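Local coordinates for protein PTS-dependent dihydroxyacetone kinase, ADP-binding subunit dhaL (Lactococcus lactis subsp. lactis, PDB 3CR3) that carries an ADP that DhaM phosphorylates to ATP, then passes the phosphoryl group on to dihydroxyacetone bound to DhaK, at residues A23-L28 against S180-E185; P81-A86 against D126-F131; K92-T97 against S101-A106. One frame throughout, in Å; residues are numbered along the deposited sequence.

Interaction 1: A23-L28 against S180-E185; sequences AYLSEL and SAYLFE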
loop_
_atom_site.group_PDB
_atom_site.type_symbol
_atom_site.label_atom_id
_atom_site.label_comp_id
_atom_site.label_asym_id
_atom_site.label_seq_id
_atom_site.Cartn_x
_atom_site.Cartn_y
_atom_site.Cartn_z
ATOM N N ALA A 23 -6.613 15.137 -26.804
ATOM C CA ALA A 23 -6.412 16.109 -25.726
ATOM C C ALA A 23 -7.705 16.257 -24.927
ATOM O O ALA A 23 -7.667 16.308 -23.711
ATOM C CB ALA A 23 -5.962 17.467 -26.285
ATOM N N TYR A 24 -8.843 16.320 -25.618
ATOM C CA TYR A 24 -10.139 16.489 -24.942
ATOM C C TYR A 24 -10.472 15.308 -24.015
ATOM O O TYR A 24 -10.880 15.506 -22.868
ATOM C CB TYR A 24 -11.268 16.765 -25.948
ATOM C CG TYR A 24 -12.633 16.952 -25.302
ATOM C CD1 TYR A 24 -12.878 18.028 -24.455
ATOM C CD2 TYR A 24 -13.662 16.049 -25.532
ATOM C CE1 TYR A 24 -14.130 18.209 -23.850
ATOM C CE2 TYR A 24 -14.928 16.217 -24.930
ATOM C CZ TYR A 24 -15.144 17.295 -24.084
ATOM O OH TYR A 24 -16.371 17.476 -23.496
ATOM N N LEU A 25 -10.242 14.086 -24.489
ATOM C CA LEU A 25 -10.463 12.903 -23.657
ATOM C C LEU A 25 -9.595 12.843 -22.407
ATOM O O LEU A 25 -10.062 12.449 -21.346
ATOM C CB LEU A 25 -10.286 11.628 -24.483
ATOM C CG LEU A 25 -11.327 11.427 -25.573
ATOM C CD1 LEU A 25 -10.850 10.346 -26.484
ATOM C CD2 LEU A 25 -12.667 11.040 -24.916
ATOM N N SER A 26 -8.323 13.210 -22.536
ATOM C CA SER A 26 -7.436 13.284 -21.382
ATOM C C SER A 26 -7.849 14.431 -20.441
ATOM O O SER A 26 -7.673 14.345 -19.233
ATOM C CB SER A 26 -5.993 13.473 -21.848
ATOM O OG SER A 26 -5.565 12.351 -22.590
ATOM N N GLU A 27 -8.396 15.499 -21.015
ATOM C CA GLU A 27 -8.909 16.635 -20.250
ATOM C C GLU A 27 -10.085 16.200 -19.385
ATOM O O GLU A 27 -10.136 16.507 -18.211
ATOM C CB GLU A 27 -9.343 17.752 -21.192
ATOM C CG GLU A 27 -9.770 19.006 -20.504
ATOM C CD GLU A 27 -10.288 20.016 -21.482
ATOM O OE1 GLU A 27 -9.468 20.566 -22.259
ATOM O OE2 GLU A 27 -11.511 20.257 -21.483
ATOM N N LEU A 28 -11.011 15.465 -19.984
ATOM C CA LEU A 28 -12.081 14.835 -19.249
ATOM C C LEU A 28 -11.580 13.910 -18.134
ATOM O O LEU A 28 -12.229 13.798 -17.110
ATOM C CB LEU A 28 -13.005 14.078 -20.206
ATOM C CG LEU A 28 -13.821 14.896 -21.221
ATOM C CD1 LEU A 28 -14.744 13.962 -21.948
ATOM C CD2 LEU A 28 -14.633 16.019 -20.566
ATOM N N SER A 180 -16.522 6.043 -25.945
ATOM C CA SER A 180 -17.538 5.114 -26.469
ATOM C C SER A 180 -18.551 5.763 -27.416
ATOM O O SER A 180 -19.036 5.106 -28.334
ATOM C CB SER A 180 -18.244 4.327 -25.362
ATOM O OG SER A 180 -17.389 3.340 -24.801
ATOM N N ALA A 181 -18.858 7.040 -27.200
ATOM C CA ALA A 181 -19.729 7.795 -28.107
ATOM C C ALA A 181 -19.116 7.897 -29.511
ATOM O O ALA A 181 -19.808 7.677 -30.525
ATOM C CB ALA A 181 -20.040 9.205 -27.537
ATOM N N TYR A 182 -17.819 8.205 -29.566
ATOM C CA TYR A 182 -17.090 8.247 -30.838
ATOM C C TYR A 182 -17.166 6.896 -31.540
ATOM O O TYR A 182 -17.295 6.824 -32.755
ATOM C CB TYR A 182 -15.606 8.605 -30.621
ATOM C CG TYR A 182 -15.317 9.959 -29.983
ATOM C CD1 TYR A 182 -16.144 11.070 -30.199
ATOM C CD2 TYR A 182 -14.180 10.127 -29.188
ATOM C CE1 TYR A 182 -15.843 12.332 -29.605
ATOM C CE2 TYR A 182 -13.863 11.344 -28.609
ATOM C CZ TYR A 182 -14.696 12.443 -28.803
ATOM O OH TYR A 182 -14.357 13.631 -28.197
ATOM N N LEU A 183 -17.079 5.820 -30.766
ATOM C CA LEU A 183 -17.150 4.474 -31.325
ATOM C C LEU A 183 -18.468 4.212 -32.048
ATOM O O LEU A 183 -18.482 3.690 -33.177
ATOM C CB LEU A 183 -16.934 3.423 -30.222
ATOM C CG LEU A 183 -16.819 1.968 -30.683
ATOM C CD1 LEU A 183 -15.621 1.801 -31.628
ATOM C CD2 LEU A 183 -16.664 1.059 -29.473
ATOM N N PHE A 184 -19.565 4.569 -31.384
ATOM C CA PHE A 184 -20.905 4.280 -31.888
ATOM C C PHE A 184 -21.365 5.242 -32.962
ATOM O O PHE A 184 -22.110 4.854 -33.864
ATOM C CB PHE A 184 -21.922 4.273 -30.743
ATOM C CG PHE A 184 -21.621 3.267 -29.667
ATOM C CD1 PHE A 184 -20.987 2.057 -29.975
ATOM C CD2 PHE A 184 -21.991 3.517 -28.342
ATOM C CE1 PHE A 184 -20.712 1.120 -28.986
ATOM C CE2 PHE A 184 -21.714 2.583 -27.340
ATOM C CZ PHE A 184 -21.079 1.371 -27.678
ATOM N N GLU A 185 -20.962 6.501 -32.821
ATOM C CA GLU A 185 -21.222 7.522 -33.821
ATOM C C GLU A 185 -20.604 7.153 -35.183
ATOM O O GLU A 185 -21.261 7.259 -36.209
ATOM C CB GLU A 185 -20.748 8.884 -33.287
ATOM C CG GLU A 185 -20.077 9.794 -34.266
ATOM C CD GLU A 185 -19.702 11.137 -33.639
ATOM O OE1 GLU A 185 -19.532 11.211 -32.384
ATOM O OE2 GLU A 185 -19.582 12.108 -34.419
#

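Interaction 2: P81-A86 against D126-F131; sequences PLYGSA and DIWSAF. With ADP (adenosine-5'-diphosphate), chain G.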
loop_
_atom_site.group_PDB
_atom_site.type_symbol
_atom_site.label_atom_id
_atom_site.label_comp_id
_atom_site.label_asym_id
_atom_site.label_seq_id
_atom_site.Cartn_x
_atom_site.Cartn_y
_atom_site.Cartn_z
ATOM N N PRO A 81 -8.298 -3.507 -20.650
ATOM C CA PRO A 81 -9.127 -4.668 -20.324
ATOM C C PRO A 81 -10.600 -4.505 -20.720
ATOM O O PRO A 81 -11.245 -5.492 -21.085
ATOM C CB PRO A 81 -9.013 -4.795 -18.801
ATOM C CG PRO A 81 -7.888 -3.950 -18.388
ATOM C CD PRO A 81 -7.483 -3.053 -19.504
ATOM N N LEU A 82 -11.123 -3.285 -20.662
ATOM C CA LEU A 82 -12.553 -3.067 -20.949
ATOM C C LEU A 82 -12.921 -3.149 -22.434
ATOM O O LEU A 82 -13.763 -3.958 -22.830
ATOM C CB LEU A 82 -13.044 -1.739 -20.344
ATOM C CG LEU A 82 -13.016 -1.664 -18.815
ATOM C CD1 LEU A 82 -13.122 -0.200 -18.397
ATOM C CD2 LEU A 82 -14.105 -2.491 -18.190
ATOM N N TYR A 83 -12.315 -2.291 -23.247
ATOM C CA TYR A 83 -12.506 -2.359 -24.699
ATOM C C TYR A 83 -12.014 -3.690 -25.271
ATOM O O TYR A 83 -12.645 -4.247 -26.180
ATOM C CB TYR A 83 -11.796 -1.202 -25.413
ATOM C CG TYR A 83 -12.546 0.114 -25.372
ATOM C CD1 TYR A 83 -13.742 0.269 -26.068
ATOM C CD2 TYR A 83 -12.053 1.204 -24.648
ATOM C CE1 TYR A 83 -14.434 1.469 -26.052
ATOM C CE2 TYR A 83 -12.746 2.415 -24.604
ATOM C CZ TYR A 83 -13.938 2.537 -25.311
ATOM O OH TYR A 83 -14.650 3.704 -25.287
ATOM N N GLY A 84 -10.887 -4.174 -24.745
ATOM C CA GLY A 84 -10.288 -5.458 -25.152
ATOM C C GLY A 84 -11.246 -6.621 -24.950
ATOM O O GLY A 84 -11.416 -7.457 -25.843
ATOM N N SER A 85 -11.882 -6.673 -23.781
ATOM C CA SER A 85 -12.861 -7.718 -23.502
ATOM C C SER A 85 -14.151 -7.501 -24.310
ATOM O O SER A 85 -14.778 -8.467 -24.743
ATOM C CB SER A 85 -13.160 -7.814 -22.008
ATOM O OG SER A 85 -11.979 -8.144 -21.285
ATOM N N ALA A 86 -14.531 -6.243 -24.519
ATOM C CA ALA A 86 -15.672 -5.944 -25.388
ATOM C C ALA A 86 -15.398 -6.534 -26.771
ATOM O O ALA A 86 -16.179 -7.324 -27.275
ATOM C CB ALA A 86 -15.937 -4.428 -25.472
ATOM N N ASP A 126 -22.764 2.847 -19.362
ATOM C CA ASP A 126 -23.990 3.647 -19.487
ATOM C C ASP A 126 -24.355 3.899 -20.943
ATOM O O ASP A 126 -25.516 3.814 -21.319
ATOM C CB ASP A 126 -23.834 4.972 -18.750
ATOM C CG ASP A 126 -23.445 4.789 -17.311
ATOM O OD1 ASP A 126 -23.701 3.700 -16.750
ATOM O OD2 ASP A 126 -22.870 5.732 -16.738
ATOM N N ILE A 127 -23.353 4.186 -21.774
ATOM C CA ILE A 127 -23.633 4.479 -23.158
ATOM C C ILE A 127 -23.772 3.194 -23.985
ATOM O O ILE A 127 -24.586 3.151 -24.919
ATOM C CB ILE A 127 -22.641 5.534 -23.765
ATOM C CG1 ILE A 127 -23.154 6.070 -25.111
ATOM C CG2 ILE A 127 -21.246 4.964 -23.881
ATOM C CD1 ILE A 127 -22.602 7.452 -25.496
ATOM N N TRP A 128 -23.011 2.151 -23.635
ATOM C CA TRP A 128 -23.150 0.856 -24.305
ATOM C C TRP A 128 -24.586 0.368 -24.137
ATOM O O TRP A 128 -25.217 -0.064 -25.104
ATOM C CB TRP A 128 -22.131 -0.179 -23.776
ATOM C CG TRP A 128 -20.766 -0.068 -24.418
ATOM C CD1 TRP A 128 -19.797 0.873 -24.154
ATOM C CD2 TRP A 128 -20.215 -0.935 -25.419
ATOM N NE1 TRP A 128 -18.685 0.655 -24.959
ATOM C CE2 TRP A 128 -18.921 -0.444 -25.743
ATOM C CE3 TRP A 128 -20.694 -2.059 -26.095
ATOM C CZ2 TRP A 128 -18.100 -1.066 -26.692
ATOM C CZ3 TRP A 128 -19.889 -2.652 -27.054
ATOM C CH2 TRP A 128 -18.605 -2.156 -27.337
ATOM N N SER A 129 -25.108 0.491 -22.917
ATOM C CA SER A 129 -26.485 0.085 -22.600
ATOM C C SER A 129 -27.519 0.948 -23.300
ATOM O O SER A 129 -28.464 0.424 -23.901
ATOM C CB SER A 129 -26.730 0.130 -21.095
ATOM O OG SER A 129 -28.058 -0.280 -20.796
ATOM N N ALA A 130 -27.351 2.270 -23.213
ATOM C CA ALA A 130 -28.279 3.210 -23.866
ATOM C C ALA A 130 -28.304 3.015 -25.383
ATOM O O ALA A 130 -29.364 3.074 -26.018
ATOM C CB ALA A 130 -27.924 4.675 -23.499
ATOM N N PHE A 131 -27.132 2.763 -25.964
ATOM C CA PHE A 131 -27.026 2.578 -27.413
ATOM C C PHE A 131 -27.706 1.290 -27.878
ATOM O O PHE A 131 -28.442 1.296 -28.879
ATOM C CB PHE A 131 -25.550 2.609 -27.829
ATOM C CG PHE A 131 -25.315 2.392 -29.291
ATOM C CD1 PHE A 131 -25.820 3.293 -30.242
ATOM C CD2 PHE A 131 -24.537 1.321 -29.726
ATOM C CE1 PHE A 131 -25.581 3.108 -31.608
ATOM C CE2 PHE A 131 -24.276 1.130 -31.090
ATOM C CZ PHE A 131 -24.795 2.021 -32.033
HETATM P PB ADP G . -7.596 4.570 -16.069
HETATM O O1B ADP G . -6.576 5.647 -16.252
HETATM O O2B ADP G . -7.008 3.277 -15.617
HETATM O O3B ADP G . -8.808 5.007 -15.245
HETATM P PA ADP G . -8.588 5.336 -18.689
HETATM O O1A ADP G . -8.377 6.736 -18.223
HETATM O O2A ADP G . -7.934 4.957 -19.998
HETATM O O3A ADP G . -8.164 4.255 -17.555
HETATM O "O5'" ADP G . -10.170 5.035 -18.808
HETATM C "C5'" ADP G . -11.089 5.587 -17.860
HETATM C "C4'" ADP G . -12.473 5.105 -18.238
HETATM O "O4'" ADP G . -12.612 3.691 -18.047
HETATM C "C3'" ADP G . -13.570 5.730 -17.395
HETATM O "O3'" ADP G . -13.946 6.980 -17.973
HETATM C "C2'" ADP G . -14.690 4.693 -17.435
HETATM O "O2'" ADP G . -15.621 4.919 -18.496
HETATM C "C1'" ADP G . -13.974 3.389 -17.762
HETATM N N9 ADP G . -13.996 2.502 -16.584
HETATM C C8 ADP G . -13.133 2.585 -15.548
HETATM N N7 ADP G . -13.408 1.641 -14.636
HETATM C C5 ADP G . -14.471 0.949 -15.089
HETATM C C6 ADP G . -15.277 -0.183 -14.598
HETATM N N6 ADP G . -14.952 -0.759 -13.425
HETATM N N1 ADP G . -16.303 -0.615 -15.365
HETATM C C2 ADP G . -16.609 -0.050 -16.550
HETATM N N3 ADP G . -15.925 0.981 -17.047
HETATM C C4 ADP G . -14.868 1.517 -16.372
#

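Interaction 3: K92-T97 against S101-A106; sequences KTAIET and SELIYA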
loop_
_atom_site.group_PDB
_atom_site.type_symbol
_atom_site.label_atom_id
_atom_site.label_comp_id
_atom_site.label_asym_id
_atom_site.label_seq_id
_atom_site.Cartn_x
_atom_site.Cartn_y
_atom_site.Cartn_z
ATOM N N LYS A 92 -16.089 -13.350 -30.757
ATOM C CA LYS A 92 -16.706 -14.666 -30.620
ATOM C C LYS A 92 -18.131 -14.677 -31.199
ATOM O O LYS A 92 -18.499 -15.597 -31.939
ATOM C CB LYS A 92 -16.651 -15.149 -29.168
ATOM C CG LYS A 92 -15.226 -15.291 -28.632
ATOM C CD LYS A 92 -15.203 -15.540 -27.122
ATOM C CE LYS A 92 -14.025 -14.826 -26.426
ATOM N NZ LYS A 92 -12.792 -15.651 -26.310
ATOM N N THR A 93 -18.910 -13.643 -30.896
ATOM C CA THR A 93 -20.258 -13.500 -31.470
ATOM C C THR A 93 -20.227 -13.447 -33.011
ATOM O O THR A 93 -21.029 -14.112 -33.666
ATOM C CB THR A 93 -21.007 -12.262 -30.891
ATOM O OG1 THR A 93 -21.077 -12.364 -29.464
ATOM C CG2 THR A 93 -22.418 -12.158 -31.442
ATOM N N ALA A 94 -19.280 -12.688 -33.571
ATOM C CA ALA A 94 -19.149 -12.498 -35.027
ATOM C C ALA A 94 -18.940 -13.770 -35.863
ATOM O O ALA A 94 -19.181 -13.755 -37.083
ATOM C CB ALA A 94 -18.044 -11.492 -35.342
ATOM N N ILE A 95 -18.487 -14.854 -35.227
ATOM C CA ILE A 95 -18.308 -16.128 -35.934
ATOM C C ILE A 95 -19.666 -16.623 -36.416
ATOM O O ILE A 95 -19.769 -17.211 -37.484
ATOM C CB ILE A 95 -17.646 -17.222 -35.054
ATOM C CG1 ILE A 95 -16.380 -16.698 -34.369
ATOM C CG2 ILE A 95 -17.317 -18.479 -35.883
ATOM C CD1 ILE A 95 -15.872 -17.630 -33.259
ATOM N N GLU A 96 -20.707 -16.319 -35.644
ATOM C CA GLU A 96 -22.044 -16.830 -35.897
ATOM C C GLU A 96 -23.026 -15.795 -36.443
ATOM O O GLU A 96 -23.900 -16.140 -37.233
ATOM C CB GLU A 96 -22.597 -17.467 -34.626
ATOM C CG GLU A 96 -21.677 -18.574 -34.039
ATOM C CD GLU A 96 -21.547 -19.825 -34.918
ATOM O OE1 GLU A 96 -22.268 -19.952 -35.942
ATOM O OE2 GLU A 96 -20.718 -20.698 -34.566
ATOM N N THR A 97 -22.877 -14.538 -36.025
ATOM C CA THR A 97 -23.766 -13.458 -36.456
ATOM C C THR A 97 -23.074 -12.097 -36.472
ATOM O O THR A 97 -22.263 -11.796 -35.597
ATOM C CB THR A 97 -25.067 -13.359 -35.587
ATOM O OG1 THR A 97 -25.941 -12.363 -36.133
ATOM C CG2 THR A 97 -24.773 -13.012 -34.128
ATOM N N SER A 101 -26.991 -5.234 -33.086
ATOM C CA SER A 101 -27.374 -5.246 -31.675
ATOM C C SER A 101 -26.823 -6.479 -30.931
ATOM O O SER A 101 -26.396 -6.365 -29.791
ATOM C CB SER A 101 -28.886 -4.999 -31.456
ATOM O OG SER A 101 -29.663 -6.189 -31.555
ATOM N N GLU A 102 -26.774 -7.634 -31.590
ATOM C CA GLU A 102 -26.128 -8.830 -31.008
ATOM C C GLU A 102 -24.650 -8.628 -30.649
ATOM O O GLU A 102 -24.190 -9.126 -29.612
ATOM C CB GLU A 102 -26.268 -10.028 -31.947
ATOM C CG GLU A 102 -27.638 -10.695 -31.901
ATOM C CD GLU A 102 -27.597 -12.075 -31.285
ATOM O OE1 GLU A 102 -27.236 -12.212 -30.088
ATOM O OE2 GLU A 102 -27.921 -13.035 -32.013
ATOM N N LEU A 103 -23.917 -7.908 -31.503
ATOM C CA LEU A 103 -22.515 -7.570 -31.253
ATOM C C LEU A 103 -22.378 -6.648 -30.038
ATOM O O LEU A 103 -21.629 -6.933 -29.094
ATOM C CB LEU A 103 -21.864 -6.923 -32.493
ATOM C CG LEU A 103 -21.780 -7.816 -33.749
ATOM C CD1 LEU A 103 -21.215 -7.056 -34.964
ATOM C CD2 LEU A 103 -20.960 -9.075 -33.482
ATOM N N ILE A 104 -23.140 -5.564 -30.058
ATOM C CA ILE A 104 -23.107 -4.580 -28.992
ATOM C C ILE A 104 -23.487 -5.263 -27.678
ATOM O O ILE A 104 -22.888 -4.989 -26.643
ATOM C CB ILE A 104 -24.031 -3.360 -29.311
ATOM C CG1 ILE A 104 -23.631 -2.693 -30.640
ATOM C CG2 ILE A 104 -24.055 -2.353 -28.161
ATOM C CD1 ILE A 104 -22.116 -2.395 -30.799
ATOM N N TYR A 105 -24.457 -6.178 -27.742
ATOM C CA TYR A 105 -24.861 -6.940 -26.575
ATOM C C TYR A 105 -23.682 -7.741 -26.042
ATOM O O TYR A 105 -23.407 -7.717 -24.850
ATOM C CB TYR A 105 -26.026 -7.884 -26.902
ATOM C CG TYR A 105 -26.504 -8.683 -25.705
ATOM C CD1 TYR A 105 -27.612 -8.272 -24.975
ATOM C CD2 TYR A 105 -25.833 -9.847 -25.299
ATOM C CE1 TYR A 105 -28.058 -8.999 -23.874
ATOM C CE2 TYR A 105 -26.260 -10.576 -24.191
ATOM C CZ TYR A 105 -27.378 -10.147 -23.485
ATOM O OH TYR A 105 -27.825 -10.861 -22.396
ATOM N N ALA A 106 -22.996 -8.458 -26.931
ATOM C CA ALA A 106 -21.800 -9.206 -26.532
ATOM C C ALA A 106 -20.808 -8.269 -25.836
ATOM O O ALA A 106 -20.345 -8.567 -24.752
ATOM C CB ALA A 106 -21.150 -9.889 -27.733
#

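Interaction 1: A23-L28 against S180-E185
Tyr182 is the residue through which helix 175-191 meets the short helix 22-28, where it touches Tyr24 and Leu25. Ser180 OG, at the start of 180-185, bonds to Tyr83 OH and Trp128 NE1. Ala181 follows and packs on Val149 of helix 142-151. Tyr182 comes next and points at the short helix. Its CG lies beside the backbone N (chi1 -61°), and this carries the ring out towards helix 22-28. The nearest CA atoms, of Leu25 and Tyr182, are 10.8 Å apart, so the ring does the bridging.

One edge of the ring rests on the end of Leu25. Tyr182 CE2 is 3.8 Å from Leu25 CD1 and 3.9 Å from Leu25 CD2, and CD1 lies in the ring plane. The two side chains run past each other in opposite directions. At its far end, Tyr182 OH comes 3.7 Å from Tyr24 CD2, at the edge of that ring. The two tyrosines cross at about a right angle. Leu28 CG lies 4.0 Å above one face of the Tyr24 ring. Beyond Tyr182, Phe184 stacks on Phe131, and Glu185 forms a salt bridge with Lys17.

Leu25 also lies close to Gly38 of the ADP site, and its side chain is about 8 Å from the bound nucleotide at the nearest atoms. Asp29, a magnesium ligand, follows Leu28. No hydrogen bond joins 23-28 to 180-185. The contact is therefore dispersion between a ring edge and methyl groups, with a hydroxyl against an aromatic edge, and it depends on shape more than on polar bonding.

Interaction 2: P81-A86 against D126-F131
This is a small, buried, apolar contact between helix 79-94 and helix 125-136, in which Ala86 and Tyr83 meet the Trp128 indole. Trp128 points at the other helix, and its CH2 lies 4.0 Å from Ala86 CB. Tyr83 CE1 approaches the indole edge near its plane, 4.5 Å from Trp128 NE1. Both polar ends are bonded outside the pair. Tyr83 OH bonds to Ser179 and Ser180, and Trp128 NE1 to Ser180.

Leu82 reaches the bound ADP and packs on Ile111 of helix 100-115. Leu82 CG lies beside its backbone N (chi1 -65°), which sends both methyls towards the base. Leu82 CD1 stands over the adenine, 3.2 Å from C4 of ADP, and Leu82 CD2 lies 3.9 Å from C2 of ADP. Swapping Leu82 for an alanine is likely to lose the methyl contacts on the adenine and to open a gap beside Ile111. Ser85 OG bonds to Pro81 O at 2.8 Å, in the carbonyl plane.

Ile111 also packs on Ala86 and Trp128. Helix 175-191 packs on the indole too, through Leu183 and an edge-to-face contact with Phe184. Another protein chain of the assembly packs on Leu82.

Interaction 3: K92-T97 against S101-A106
Thr93 and Leu103 cross obliquely where helix 79-94 and helix 100-115 meet across a short turn. Their CA atoms are the nearest pair between 92-97 and 101-106, at 6.3 Å. The CG2 methyl of Thr93 lies opposite the backbone N and meets Leu103 CD2 at 4.0 Å. With chi1 at -57°, the hydroxyl of Thr93 turns to the side of Ala106. There Thr93 OG1 sits 3.0 Å from Ala106 CB, a tight contact and not a hydrogen bond. The same hydroxyl is bonded to Ala89 O, one turn back.

Leu103 CD2 lies 4.2 Å from Ala94 CB and 3.7 Å from Thr97 O. Thr97 and Glu102 cross at about a right angle. The Thr97 methyl CG2 rests 4.0 Å from Glu102 CB, and Glu102, bent at its second torsion, brings OE2 to 3.8 Å from Thr97 CG2. No hydrogen bond joins the two segments.

The turn is tied through Asp99, whose backbone N bonds to Thr97 OG1 and whose carboxylate OD2 takes Glu102 N and Ser101 OG. The pair forms an alpha-alpha hairpin, well away from the nucleotide and metal sites. Ala94 and Leu103 pack on Phe64 of helix 60-74, and Ile104 packs on Phe131 of helix 125-136.

Interaction 2 is central. Its centre lies 13 Å from that of interaction 1 and 13 Å from that of interaction 3. Interactions 1 and 3 are 24 Å apart, on opposite sides of the chain's centre. Along the sequence, interaction 3 falls between the two segments of interaction 2, and both fall between those of interaction 1. Interactions 2 and 3 share helix 79-94. Helix 175-191 reaches from interaction 1 to interaction 2, and also touches interaction 3, where Phe184 CE1 comes 4.2 Å from Ile104 CD1. Together the contacts run through the all-helical DhaL fold, from the ADP and magnesium end to a distant hairpin.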